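Local coordinates for protein importin-95 (Chaetomium thermophilum, PDB 4XRI) that acts as an importin-beta receptor in the nuclear import of varied protein cargoes and probably binds a small GTPase, at residues N41-L46 with Q92-T97; E131-Q136 with T172-S177; T593-D598 with I633-N638; Q604-M609 with F644-E649. The protein carries 2 engineered substitutions. All coordinates share one frame; numbering follows the deposited sequence.

In the fold
From the N terminus, contact 1 comes first. It closes a loop of 45 residues, 34 of them helical, and ties the start of helix 42-54 to that of helix 95-108. Contact 2 opens only after contact 1 has closed. It joins the end of helix 114-131 to helix 172-178 across 35 residues, and its centre lies about 22 Å from that of contact 1. Contacts 3 and 4 sit far along the chain, each spanning 34 residues. Their segments alternate, so the two loops cross. Their centres are about 12 Å apart, and Leu636 packs on Met609 between them. Together they bind helices 573-597, 605-616, 625-640 and the approach to 648-660.

Contact 1: residues N41-L46 with Q92-T97. With SO4 (sulfate ion), chain F.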
loop_
_atom_site.group_PDB
_atom_site.type_symbol
_atom_site.label_atom_id
_atom_site.label_comp_id
_atom_site.label_asym_id
_atom_site.label_seq_id
_atom_site.Cartn_x
_atom_site.Cartn_y
_atom_site.Cartn_z
ATOM N N ASN A 41 -0.542 42.262 -1.754
ATOM C CA ASN A 41 -1.449 42.727 -0.713
ATOM C C ASN A 41 -2.422 41.613 -0.367
ATOM O O ASN A 41 -3.465 41.463 -1.006
ATOM C CB ASN A 41 -2.200 43.988 -1.155
ATOM C CG ASN A 41 -2.934 44.675 -0.008
ATOM O OD1 ASN A 41 -3.276 44.051 0.997
ATOM N ND2 ASN A 41 -3.182 45.971 -0.160
ATOM N N PHE A 42 -2.072 40.838 0.653
ATOM C CA PHE A 42 -2.834 39.651 1.021
ATOM C C PHE A 42 -4.262 39.988 1.441
ATOM O O PHE A 42 -5.206 39.294 1.066
ATOM C CB PHE A 42 -2.121 38.896 2.141
ATOM C CG PHE A 42 -2.776 37.600 2.509
ATOM C CD1 PHE A 42 -2.783 36.537 1.621
ATOM C CD2 PHE A 42 -3.380 37.439 3.744
ATOM C CE1 PHE A 42 -3.384 35.341 1.956
ATOM C CE2 PHE A 42 -3.983 36.244 4.085
ATOM C CZ PHE A 42 -3.985 35.194 3.190
ATOM N N SER A 43 -4.415 41.060 2.211
ATOM C CA SER A 43 -5.728 41.480 2.689
ATOM C C SER A 43 -6.648 41.872 1.537
ATOM O O SER A 43 -7.814 41.478 1.499
ATOM C CB SER A 43 -5.594 42.646 3.670
ATOM O OG SER A 43 -4.946 42.229 4.859
ATOM N N GLN A 44 -6.115 42.647 0.598
ATOM C CA GLN A 44 -6.892 43.095 -0.552
ATOM C C GLN A 44 -7.250 41.913 -1.444
ATOM O O GLN A 44 -8.313 41.888 -2.067
ATOM C CB GLN A 44 -6.118 44.148 -1.346
ATOM C CG GLN A 44 -7.002 45.181 -2.024
ATOM C CD GLN A 44 -7.783 46.022 -1.029
ATOM O OE1 GLN A 44 -7.397 46.150 0.134
ATOM N NE2 GLN A 44 -8.891 46.596 -1.483
ATOM N N TYR A 45 -6.348 40.938 -1.496
ATOM C CA TYR A 45 -6.582 39.688 -2.209
ATOM C C TYR A 45 -7.786 38.964 -1.613
ATOM O O TYR A 45 -8.653 38.476 -2.338
ATOM C CB TYR A 45 -5.331 38.807 -2.153
ATOM C CG TYR A 45 -5.452 37.453 -2.824
ATOM C CD1 TYR A 45 -5.625 37.347 -4.198
ATOM C CD2 TYR A 45 -5.356 36.280 -2.084
ATOM C CE1 TYR A 45 -5.721 36.110 -4.815
ATOM C CE2 TYR A 45 -5.449 35.040 -2.690
ATOM C CZ TYR A 45 -5.630 34.961 -4.055
ATOM O OH TYR A 45 -5.725 33.729 -4.661
ATOM N N LEU A 46 -7.837 38.917 -0.285
ATOM C CA LEU A 46 -8.940 38.279 0.425
ATOM C C LEU A 46 -10.260 38.992 0.163
ATOM O O LEU A 46 -11.269 38.355 -0.139
ATOM C CB LEU A 46 -8.666 38.240 1.931
ATOM C CG LEU A 46 -7.452 37.437 2.394
ATOM C CD1 LEU A 46 -7.469 37.271 3.908
ATOM C CD2 LEU A 46 -7.398 36.088 1.698
ATOM N N GLN A 92 -1.310 38.421 9.276
ATOM C CA GLN A 92 -1.049 39.276 8.122
ATOM C C GLN A 92 -2.322 39.926 7.595
ATOM O O GLN A 92 -2.361 40.439 6.475
ATOM C CB GLN A 92 -0.352 38.479 7.021
ATOM C CG GLN A 92 1.045 38.032 7.418
ATOM C CD GLN A 92 1.734 37.216 6.347
ATOM O OE1 GLN A 92 2.318 36.170 6.630
ATOM N NE2 GLN A 92 1.678 37.695 5.109
ATOM N N THR A 93 -3.362 39.902 8.419
ATOM C CA THR A 93 -4.582 40.641 8.138
ATOM C C THR A 93 -4.877 41.585 9.296
ATOM O O THR A 93 -4.274 41.479 10.363
ATOM C CB THR A 93 -5.791 39.709 7.929
ATOM O OG1 THR A 93 -6.051 38.989 9.140
ATOM C CG2 THR A 93 -5.523 38.725 6.804
ATOM N N ASP A 94 -5.796 42.517 9.076
ATOM C CA ASP A 94 -6.317 43.333 10.159
ATOM C C ASP A 94 -7.670 42.773 10.576
ATOM O O ASP A 94 -8.222 41.907 9.898
ATOM C CB ASP A 94 -6.435 44.800 9.740
ATOM C CG ASP A 94 -7.218 44.980 8.458
ATOM O OD1 ASP A 94 -6.892 44.301 7.464
ATOM O OD2 ASP A 94 -8.159 45.799 8.450
ATOM N N GLN A 95 -8.202 43.263 11.689
ATOM C CA GLN A 95 -9.479 42.770 12.187
ATOM C C GLN A 95 -10.622 43.195 11.271
ATOM O O GLN A 95 -11.599 42.465 11.106
ATOM C CB GLN A 95 -9.732 43.261 13.612
ATOM C CG GLN A 95 -11.024 42.741 14.225
ATOM C CD GLN A 95 -11.069 41.225 14.293
ATOM O OE1 GLN A 95 -10.399 40.607 15.118
ATOM N NE2 GLN A 95 -11.860 40.617 13.416
ATOM N N GLU A 96 -10.490 44.374 10.671
ATOM C CA GLU A 96 -11.514 44.885 9.764
ATOM C C GLU A 96 -11.679 43.973 8.551
ATOM O O GLU A 96 -12.800 43.674 8.138
ATOM C CB GLU A 96 -11.175 46.306 9.312
ATOM C CG GLU A 96 -12.210 46.915 8.381
ATOM C CD GLU A 96 -11.853 48.324 7.944
ATOM O OE1 GLU A 96 -10.983 48.951 8.586
ATOM O OE2 GLU A 96 -12.444 48.802 6.953
ATOM N N THR A 97 -10.558 43.529 7.990
ATOM C CA THR A 97 -10.581 42.636 6.837
ATOM C C THR A 97 -11.173 41.282 7.210
ATOM O O THR A 97 -12.005 40.736 6.482
ATOM C CB THR A 97 -9.173 42.425 6.252
ATOM O OG1 THR A 97 -8.620 43.688 5.864
ATOM C CG2 THR A 97 -9.228 41.507 5.037
HETATM S S SO4 F . -5.484 43.356 14.170
HETATM O O1 SO4 F . -5.669 42.828 15.519
HETATM O O2 SO4 F . -4.132 43.890 14.034
HETATM O O3 SO4 F . -6.455 44.420 13.924
HETATM O O4 SO4 F . -5.679 42.282 13.200
#
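Thr93 OG1 is gripped by two hydrogen bonds, one with Trp89 O and one with Arg98 NH2. It stands between the backbone N and the carbonyl carbon (chi1 63°), which turns the methyl CG2 anti to the carbonyl carbon. The contact joins two helix starts of the HEAT-repeat solenoid of importin beta, those of helices 42-54 and 95-108. In the apolar part, Thr93 CG2 lies 3.8 Å from Leu46 CD1. At the edge of the Phe42 ring, Thr93 CG2 is 4.0 Å from Phe42 CD2. Leu46 CD2 lies over one face of that ring, offset toward the rim. Both helix starts are N-capped. Asn41 OD1 accepts from Gln44 N at 3.2 Å; the bond is fairly straight (165°), but the donor sits above the carbonyl plane. In the other cap, Asp94 OD1 takes Thr97 OG1 at a very short 2.4 Å, and Asp94 OD2 takes a weak bond from Thr97 N. A sulfate ion, probably from the crystallisation liquor, accepts from Gln95 N through its O3 at 3.1 Å. Arg98 NH2 is bonded to it as well. Ser43 sits between the two caps, with Ser43 CB 3.9 Å from Thr97 OG1 and Ser43 OG 3.5 Å from Gln92 O.

Contact 2: residues E131-Q136 with T172-S177; sequences ELPRNQ and TDLRNS
The flat group that matters is the Leu174 carbonyl, met in its own plane by Ser177 OG; no aromatic ring takes part. Ser177 OG donates to Leu174 O at 2.6 Å, on a lone pair, with a C=O...donor angle of 122°. To do so OG takes the crowded position between the backbone N and the carbonyl carbon (chi1 77°). Ser177 OG then also touches Leu132 CB at 3.8 Å. An alanine here, without OG and its bond to Leu174 O, would probably leave this turn less firmly held and pack less closely on Leu132 CB. Leu132 and Leu174 cross obliquely, and Leu174 CD1 reaches both CB and CD1 of Leu132. Beside them Ser177 CB rests 3.6 Å from Leu132 O. The puckered ring of Pro133 touches helix 172-178 through two carbons. Pro133 CB lies 4.1 Å from Asp173 CB, and Pro133 CG is equally far from Leu174 N. Glu131 is held by a salt bridge to Lys102 and a hydrogen bond from Trp89 NE1. Asn135 has positive phi (58°). Gln136 N bonds to Glu131 O at 2.8 Å, and Asn135 N bonds weakly to Leu132 O. These mark a Schellman motif, the end of helix 114-131, packed on a short helix of the HEAT-repeat solenoid.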
loop_
_atom_site.group_PDB
_atom_site.type_symbol
_atom_site.label_atom_id
_atom_site.label_comp_id
_atom_site.label_asym_id
_atom_site.label_seq_id
_atom_site.Cartn_x
_atom_site.Cartn_y
_atom_site.Cartn_z
ATOM N N GLU A 131 -10.039 29.904 13.828
ATOM C CA GLU A 131 -10.537 30.834 14.838
ATOM C C GLU A 131 -11.248 30.193 16.032
ATOM O O GLU A 131 -11.152 30.695 17.153
ATOM C CB GLU A 131 -11.478 31.843 14.186
ATOM C CG GLU A 131 -10.781 32.814 13.260
ATOM C CD GLU A 131 -11.508 34.141 13.161
ATOM O OE1 GLU A 131 -12.699 34.194 13.535
ATOM O OE2 GLU A 131 -10.883 35.134 12.727
ATOM N N LEU A 132 -11.960 29.095 15.801
ATOM C CA LEU A 132 -12.719 28.453 16.875
ATOM C C LEU A 132 -11.856 27.906 18.031
ATOM O O LEU A 132 -12.235 28.043 19.197
ATOM C CB LEU A 132 -13.585 27.330 16.308
ATOM C CG LEU A 132 -14.788 27.806 15.495
ATOM C CD1 LEU A 132 -15.637 26.630 15.037
ATOM C CD2 LEU A 132 -15.627 28.777 16.308
ATOM N N PRO A 133 -10.698 27.283 17.725
ATOM C CA PRO A 133 -9.853 26.875 18.855
ATOM C C PRO A 133 -9.368 28.053 19.704
ATOM O O PRO A 133 -9.137 27.894 20.902
ATOM C CB PRO A 133 -8.670 26.177 18.172
ATOM C CG PRO A 133 -9.216 25.686 16.891
ATOM C CD PRO A 133 -10.199 26.726 16.454
ATOM N N ARG A 134 -9.224 29.220 19.085
ATOM C CA ARG A 134 -8.795 30.419 19.800
ATOM C C ARG A 134 -9.987 31.265 20.236
ATOM O O ARG A 134 -9.816 32.355 20.782
ATOM C CB ARG A 134 -7.855 31.252 18.928
ATOM C CG ARG A 134 -6.513 30.595 18.667
ATOM C CD ARG A 134 -5.657 31.439 17.742
ATOM N NE ARG A 134 -4.308 30.899 17.609
ATOM C CZ ARG A 134 -3.303 31.190 18.427
ATOM N NH1 ARG A 134 -3.493 32.025 19.438
ATOM N NH2 ARG A 134 -2.108 30.648 18.232
ATOM N N ASN A 135 -11.188 30.753 19.978
ATOM C CA ASN A 135 -12.436 31.406 20.367
ATOM C C ASN A 135 -12.575 32.812 19.775
ATOM O O ASN A 135 -12.960 33.760 20.461
ATOM C CB ASN A 135 -12.546 31.458 21.894
ATOM C CG ASN A 135 -13.956 31.749 22.369
ATOM O OD1 ASN A 135 -14.926 31.560 21.634
ATOM N ND2 ASN A 135 -14.076 32.214 23.608
ATOM N N GLN A 136 -12.275 32.933 18.485
ATOM C CA GLN A 136 -12.288 34.231 17.816
ATOM C C GLN A 136 -13.512 34.423 16.915
ATOM O O GLN A 136 -13.685 35.478 16.306
ATOM C CB GLN A 136 -11.003 34.405 17.007
ATOM C CG GLN A 136 -9.769 34.571 17.879
ATOM C CD GLN A 136 -8.472 34.475 17.103
ATOM O OE1 GLN A 136 -8.440 33.958 15.986
ATOM N NE2 GLN A 136 -7.392 34.977 17.692
ATOM N N THR A 172 -8.021 17.867 17.130
ATOM C CA THR A 172 -8.387 17.734 18.538
ATOM C C THR A 172 -8.907 19.030 19.154
ATOM O O THR A 172 -9.924 19.033 19.850
ATOM C CB THR A 172 -7.187 17.239 19.373
ATOM O OG1 THR A 172 -6.814 15.925 18.940
ATOM C CG2 THR A 172 -7.538 17.193 20.853
ATOM N N ASP A 173 -8.210 20.131 18.895
ATOM C CA ASP A 173 -8.579 21.413 19.479
ATOM C C ASP A 173 -9.913 21.923 18.937
ATOM O O ASP A 173 -10.729 22.463 19.684
ATOM C CB ASP A 173 -7.476 22.444 19.236
ATOM C CG ASP A 173 -6.143 22.012 19.820
ATOM O OD1 ASP A 173 -6.129 21.047 20.614
ATOM O OD2 ASP A 173 -5.112 22.632 19.486
ATOM N N LEU A 174 -10.130 21.753 17.638
ATOM C CA LEU A 174 -11.389 22.163 17.027
ATOM C C LEU A 174 -12.552 21.336 17.568
ATOM O O LEU A 174 -13.595 21.883 17.929
ATOM C CB LEU A 174 -11.315 22.038 15.507
ATOM C CG LEU A 174 -12.587 22.387 14.735
ATOM C CD1 LEU A 174 -13.033 23.809 15.043
ATOM C CD2 LEU A 174 -12.370 22.210 13.245
ATOM N N ARG A 175 -12.360 20.019 17.614
ATOM C CA ARG A 175 -13.345 19.106 18.191
ATOM C C ARG A 175 -13.726 19.541 19.600
ATOM O O ARG A 175 -14.906 19.660 19.927
ATOM C CB ARG A 175 -12.808 17.670 18.215
ATOM C CG ARG A 175 -12.826 16.961 16.873
ATOM C CD ARG A 175 -14.247 16.755 16.358
ATOM N NE ARG A 175 -14.401 15.472 15.674
ATOM C CZ ARG A 175 -13.889 15.194 14.479
ATOM N NH1 ARG A 175 -13.182 16.102 13.825
ATOM N NH2 ARG A 175 -14.080 14.001 13.938
ATOM N N ASN A 176 -12.709 19.789 20.422
ATOM C CA ASN A 176 -12.903 20.196 21.807
ATOM C C ASN A 176 -13.643 21.523 21.917
ATOM O O ASN A 176 -14.441 21.721 22.830
ATOM C CB ASN A 176 -11.556 20.292 22.524
ATOM C CG ASN A 176 -11.702 20.655 23.988
ATOM O OD1 ASN A 176 -12.581 20.143 24.683
ATOM N ND2 ASN A 176 -10.840 21.547 24.464
ATOM N N SER A 177 -13.378 22.429 20.979
ATOM C CA SER A 177 -14.044 23.728 20.970
ATOM C C SER A 177 -15.515 23.591 20.588
ATOM O O SER A 177 -16.328 24.466 20.889
ATOM C CB SER A 177 -13.343 24.689 20.008
ATOM O OG SER A 177 -13.673 24.402 18.662
#

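Contact 3: residues T593-D598 with I633-N638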
loop_
_atom_site.group_PDB
_atom_site.type_symbol
_atom_site.label_atom_id
_atom_site.label_comp_id
_atom_site.label_asym_id
_atom_site.label_seq_id
_atom_site.Cartn_x
_atom_site.Cartn_y
_atom_site.Cartn_z
ATOM N N THR A 593 17.866 -16.417 -14.407
ATOM C CA THR A 593 18.767 -17.450 -14.903
ATOM C C THR A 593 20.084 -17.445 -14.137
ATOM O O THR A 593 20.668 -18.499 -13.887
ATOM C CB THR A 593 19.063 -17.280 -16.405
ATOM O OG1 THR A 593 19.682 -16.008 -16.633
ATOM C CG2 THR A 593 17.779 -17.373 -17.222
ATOM N N VAL A 594 20.551 -16.256 -13.766
ATOM C CA VAL A 594 21.791 -16.134 -13.008
ATOM C C VAL A 594 21.658 -16.800 -11.643
ATOM O O VAL A 594 22.486 -17.634 -11.264
ATOM C CB VAL A 594 22.207 -14.661 -12.816
ATOM C CG1 VAL A 594 23.381 -14.568 -11.852
ATOM C CG2 VAL A 594 22.566 -14.021 -14.157
ATOM N N GLN A 595 20.609 -16.428 -10.912
ATOM C CA GLN A 595 20.336 -17.009 -9.597
ATOM C C GLN A 595 20.130 -18.517 -9.674
ATOM O O GLN A 595 20.630 -19.265 -8.831
ATOM C CB GLN A 595 19.105 -16.360 -8.955
ATOM C CG GLN A 595 19.306 -14.922 -8.519
ATOM C CD GLN A 595 18.147 -14.394 -7.691
ATOM O OE1 GLN A 595 17.651 -13.291 -7.929
ATOM N NE2 GLN A 595 17.714 -15.179 -6.709
ATOM N N ARG A 596 19.399 -18.956 -10.693
ATOM C CA ARG A 596 19.075 -20.367 -10.844
ATOM C C ARG A 596 20.310 -21.198 -11.195
ATOM O O ARG A 596 20.456 -22.330 -10.738
ATOM C CB ARG A 596 18.002 -20.563 -11.913
ATOM C CG ARG A 596 17.453 -21.976 -11.959
ATOM C CD ARG A 596 16.896 -22.386 -10.605
ATOM N NE ARG A 596 16.587 -23.813 -10.549
ATOM C CZ ARG A 596 17.434 -24.749 -10.129
ATOM N NH1 ARG A 596 18.650 -24.412 -9.722
ATOM N NH2 ARG A 596 17.063 -26.025 -10.116
ATOM N N LEU A 597 21.195 -20.640 -12.013
ATOM C CA LEU A 597 22.379 -21.368 -12.453
ATOM C C LEU A 597 23.481 -21.313 -11.399
ATOM O O LEU A 597 24.299 -22.229 -11.306
ATOM C CB LEU A 597 22.891 -20.808 -13.782
ATOM C CG LEU A 597 22.098 -21.204 -15.028
ATOM C CD1 LEU A 597 22.592 -20.453 -16.256
ATOM C CD2 LEU A 597 22.169 -22.709 -15.262
ATOM N N ASP A 598 23.480 -20.244 -10.600
ATOM C CA ASP A 598 24.513 -20.006 -9.593
ATOM C C ASP A 598 25.904 -20.053 -10.224
ATOM O O ASP A 598 26.168 -19.344 -11.193
ATOM C CB ASP A 598 24.407 -21.020 -8.450
ATOM C CG ASP A 598 25.103 -20.548 -7.186
ATOM O OD1 ASP A 598 25.219 -19.322 -6.993
ATOM O OD2 ASP A 598 25.541 -21.404 -6.389
ATOM N N ILE A 633 23.204 -7.567 -11.620
ATOM C CA ILE A 633 24.616 -7.562 -11.253
ATOM C C ILE A 633 24.810 -8.153 -9.857
ATOM O O ILE A 633 25.746 -8.922 -9.619
ATOM C CB ILE A 633 25.203 -6.139 -11.301
ATOM C CG1 ILE A 633 25.243 -5.632 -12.744
ATOM C CG2 ILE A 633 26.603 -6.112 -10.704
ATOM C CD1 ILE A 633 25.677 -4.191 -12.874
ATOM N N SER A 634 23.915 -7.792 -8.944
ATOM C CA SER A 634 23.921 -8.344 -7.594
ATOM C C SER A 634 23.822 -9.863 -7.632
ATOM O O SER A 634 24.515 -10.562 -6.890
ATOM C CB SER A 634 22.770 -7.767 -6.767
ATOM O OG SER A 634 22.616 -8.470 -5.547
ATOM N N ALA A 635 22.954 -10.360 -8.507
ATOM C CA ALA A 635 22.784 -11.796 -8.706
ATOM C C ALA A 635 24.084 -12.434 -9.180
ATOM O O ALA A 635 24.495 -13.480 -8.677
ATOM C CB ALA A 635 21.673 -12.064 -9.699
ATOM N N LEU A 636 24.737 -11.783 -10.136
ATOM C CA LEU A 636 25.978 -12.299 -10.699
ATOM C C LEU A 636 27.097 -12.320 -9.661
ATOM O O LEU A 636 27.912 -13.243 -9.633
ATOM C CB LEU A 636 26.406 -11.471 -11.910
ATOM C CG LEU A 636 27.588 -12.070 -12.673
ATOM C CD1 LEU A 636 27.183 -13.395 -13.303
ATOM C CD2 LEU A 636 28.122 -11.108 -13.722
ATOM N N ALA A 637 27.131 -11.305 -8.807
ATOM C CA ALA A 637 28.148 -11.231 -7.766
ATOM C C ALA A 637 27.952 -12.347 -6.744
ATOM O O ALA A 637 28.917 -12.969 -6.304
ATOM C CB ALA A 637 28.119 -9.865 -7.083
ATOM N N ASN A 638 26.700 -12.590 -6.369
ATOM C CA ASN A 638 26.364 -13.650 -5.424
ATOM C C ASN A 638 26.689 -15.027 -5.986
ATOM O O ASN A 638 27.054 -15.941 -5.248
ATOM C CB ASN A 638 24.883 -13.579 -5.048
ATOM C CG ASN A 638 24.452 -14.728 -4.152
ATOM O OD1 ASN A 638 24.580 -14.658 -2.930
ATOM N ND2 ASN A 638 23.930 -15.789 -4.759
HETATM O O HOH W 1 27.360 -18.946 -5.310
#
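Apolar packing comes first and centres on Val594. Its CG1 stands anti to the backbone N (chi1 172°) and presses on the facing helix. Val594 CG1 lies 3.7 Å from Ala635 CB and only 3.5 Å from Ala635 C, so it touches backbone as well as methyl. On its other flank Val594 CG1 is 4.2 Å from Leu636 CD1. Gln595 adds its aliphatic part, with Gln595 CG 3.9 Å from Ala635 CB. The amide end of Gln595 turns to its own helix, where OE1 is bonded to Gln591 NE2. The small alanine lets the backbones come close. The segments 593-597 and 633-638 run nearly parallel, at 15°, with axes 8.7 Å apart. This is the side-by-side stacking of helices in a HEAT-repeat solenoid. Helix 605-616 lies against the same pair, with Ile608 touching both Val594 and Leu636. The polar part is bridged by water. Asp598, at the end of its helix, has positive phi, and its N still bonds to Val594 O. A water is placed to donate to Asp598 OD1 at 2.7 Å and to Asn638 O at 3.0 Å. With further acceptors close by, its two protons may not serve both of these oxygens at once.

Contact 4: residues Q604-M609 with F644-E649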
loop_
_atom_site.group_PDB
_atom_site.type_symbol
_atom_site.label_atom_id
_atom_site.label_comp_id
_atom_site.label_asym_id
_atom_site.label_seq_id
_atom_site.Cartn_x
_atom_site.Cartn_y
_atom_site.Cartn_z
ATOM N N GLN A 604 29.504 -17.074 -18.797
ATOM C CA GLN A 604 28.839 -15.968 -19.475
ATOM C C GLN A 604 28.969 -14.658 -18.705
ATOM O O GLN A 604 28.371 -13.651 -19.077
ATOM C CB GLN A 604 27.364 -16.299 -19.703
ATOM C CG GLN A 604 27.138 -17.388 -20.738
ATOM C CD GLN A 604 25.694 -17.484 -21.182
ATOM O OE1 GLN A 604 25.332 -17.000 -22.255
ATOM N NE2 GLN A 604 24.859 -18.106 -20.357
ATOM N N GLY A 605 29.763 -14.678 -17.638
ATOM C CA GLY A 605 29.961 -13.512 -16.795
ATOM C C GLY A 605 30.469 -12.286 -17.533
ATOM O O GLY A 605 29.970 -11.181 -17.328
ATOM N N ASP A 606 31.469 -12.483 -18.387
ATOM C CA ASP A 606 32.051 -11.389 -19.164
ATOM C C ASP A 606 31.023 -10.725 -20.075
ATOM O O ASP A 606 30.928 -9.498 -20.130
ATOM C CB ASP A 606 33.230 -11.893 -19.998
ATOM C CG ASP A 606 34.481 -12.122 -19.166
ATOM O OD1 ASP A 606 34.389 -12.096 -17.919
ATOM O OD2 ASP A 606 35.555 -12.333 -19.767
ATOM N N ARG A 607 30.261 -11.547 -20.788
ATOM C CA ARG A 607 29.230 -11.054 -21.691
ATOM C C ARG A 607 28.141 -10.307 -20.930
ATOM O O ARG A 607 27.659 -9.264 -21.375
ATOM C CB ARG A 607 28.620 -12.212 -22.481
ATOM C CG ARG A 607 27.635 -11.779 -23.552
ATOM C CD ARG A 607 27.167 -12.963 -24.375
ATOM N NE ARG A 607 26.357 -12.544 -25.515
ATOM C CZ ARG A 607 25.834 -13.379 -26.406
ATOM N NH1 ARG A 607 26.035 -14.684 -26.290
ATOM N NH2 ARG A 607 25.109 -12.909 -27.413
ATOM N N ILE A 608 27.762 -10.850 -19.778
ATOM C CA ILE A 608 26.730 -10.251 -18.941
ATOM C C ILE A 608 27.124 -8.850 -18.479
ATOM O O ILE A 608 26.376 -7.894 -18.670
ATOM C CB ILE A 608 26.429 -11.126 -17.708
ATOM C CG1 ILE A 608 25.690 -12.397 -18.125
ATOM C CG2 ILE A 608 25.600 -10.357 -16.694
ATOM C CD1 ILE A 608 25.447 -13.365 -16.986
ATOM N N MET A 609 28.305 -8.730 -17.882
ATOM C CA MET A 609 28.769 -7.442 -17.377
ATOM C C MET A 609 29.004 -6.432 -18.496
ATOM O O MET A 609 28.805 -5.232 -18.307
ATOM C CB MET A 609 30.049 -7.617 -16.557
ATOM C CG MET A 609 29.820 -8.284 -15.206
ATOM S SD MET A 609 28.547 -7.453 -14.228
ATOM C CE MET A 609 29.353 -5.895 -13.883
ATOM N N PHE A 644 33.938 -12.674 -9.187
ATOM C CA PHE A 644 33.320 -11.423 -9.619
ATOM C C PHE A 644 34.286 -10.245 -9.501
ATOM O O PHE A 644 34.082 -9.202 -10.121
ATOM C CB PHE A 644 32.051 -11.153 -8.803
ATOM C CG PHE A 644 31.311 -9.912 -9.216
ATOM C CD1 PHE A 644 30.406 -9.949 -10.263
ATOM C CD2 PHE A 644 31.515 -8.713 -8.551
ATOM C CE1 PHE A 644 29.719 -8.812 -10.641
ATOM C CE2 PHE A 644 30.836 -7.573 -8.931
ATOM C CZ PHE A 644 29.935 -7.624 -9.976
ATOM N N ALA A 645 35.342 -10.427 -8.713
ATOM C CA ALA A 645 36.311 -9.369 -8.432
ATOM C C ALA A 645 36.880 -8.708 -9.686
ATOM O O ALA A 645 37.209 -7.521 -9.671
ATOM C CB ALA A 645 37.446 -9.922 -7.588
ATOM N N LYS A 646 36.987 -9.471 -10.771
ATOM C CA LYS A 646 37.570 -8.950 -12.005
ATOM C C LYS A 646 36.708 -7.872 -12.662
ATOM O O LYS A 646 37.183 -7.134 -13.527
ATOM C CB LYS A 646 37.821 -10.084 -13.005
ATOM C CG LYS A 646 36.580 -10.844 -13.454
ATOM C CD LYS A 646 36.887 -11.661 -14.703
ATOM C CE LYS A 646 35.896 -12.787 -14.914
ATOM N NZ LYS A 646 36.169 -13.520 -16.184
ATOM N N TYR A 647 35.449 -7.773 -12.247
ATOM C CA TYR A 647 34.538 -6.779 -12.813
ATOM C C TYR A 647 34.506 -5.491 -11.999
ATOM O O TYR A 647 33.854 -4.522 -12.387
ATOM C CB TYR A 647 33.120 -7.343 -12.921
ATOM C CG TYR A 647 33.047 -8.633 -13.699
ATOM C CD1 TYR A 647 32.593 -9.803 -13.104
ATOM C CD2 TYR A 647 33.449 -8.684 -15.026
ATOM C CE1 TYR A 647 32.531 -10.986 -13.814
ATOM C CE2 TYR A 647 33.395 -9.862 -15.742
ATOM C CZ TYR A 647 32.933 -11.009 -15.132
ATOM O OH TYR A 647 32.878 -12.185 -15.839
ATOM N N MET A 648 35.214 -5.481 -10.875
ATOM C CA MET A 648 35.139 -4.359 -9.948
ATOM C C MET A 648 35.787 -3.089 -10.490
ATOM O O MET A 648 35.342 -1.991 -10.175
ATOM C CB MET A 648 35.773 -4.736 -8.606
ATOM C CG MET A 648 34.892 -5.642 -7.753
ATOM S SD MET A 648 33.269 -4.915 -7.421
ATOM C CE MET A 648 33.706 -3.576 -6.312
ATOM N N GLU A 649 36.834 -3.226 -11.296
ATOM C CA GLU A 649 37.492 -2.047 -11.853
ATOM C C GLU A 649 36.526 -1.260 -12.736
ATOM O O GLU A 649 36.458 -0.032 -12.667
ATOM C CB GLU A 649 38.738 -2.433 -12.652
ATOM C CG GLU A 649 39.527 -1.234 -13.159
ATOM C CD GLU A 649 40.831 -1.620 -13.830
ATOM O OE1 GLU A 649 41.178 -2.820 -13.815
ATOM O OE2 GLU A 649 41.508 -0.721 -14.374
#
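Asp606 OD1 is the shared acceptor of this contact and takes two donors. The setting is the HEAT-repeat solenoid, where the first turn of helix 605-616 meets the residues leading into helix 648-660. Lys646 NZ reaches Asp606 OD1 at 2.9 Å on the syn lone pair, in a salt bridge. Tyr647 OH donates to the same OD1 at 2.6 Å, on the anti lone pair. The carboxylate and ring planes stand 87° apart. Two donors and a place at a helix start would probably favour the charged form of Asp606. Tyr647 OH also lies close to Asp606 N, but the angle is too poor for a bond. Nearby polar groups have other partners: the Gln604 amide bonds to Ser553 and Thr554, and Arg607 pairs with Glu561. The Tyr647 ring is sandwiched. Met609 CG lies over the centre of one face, 3.6 Å from the ring centroid and 13° off the normal, a CH-pi contact. Lys646 CG lies over the centre of the opposite face. An alanine at Tyr647 would probably weaken the hold on Asp606 and leave Met609 and the Lys646 stem less well packed. Gly605 suits the crowding, since a CB there would fall 2.6 Å from Tyr647 OH. Met609 bends at chi2 and chi3, and its sulfur makes Met-aromatic contacts with the rings of Tyr647 and Phe644; Met609 SD lies 4.0 Å from Phe644 CE1.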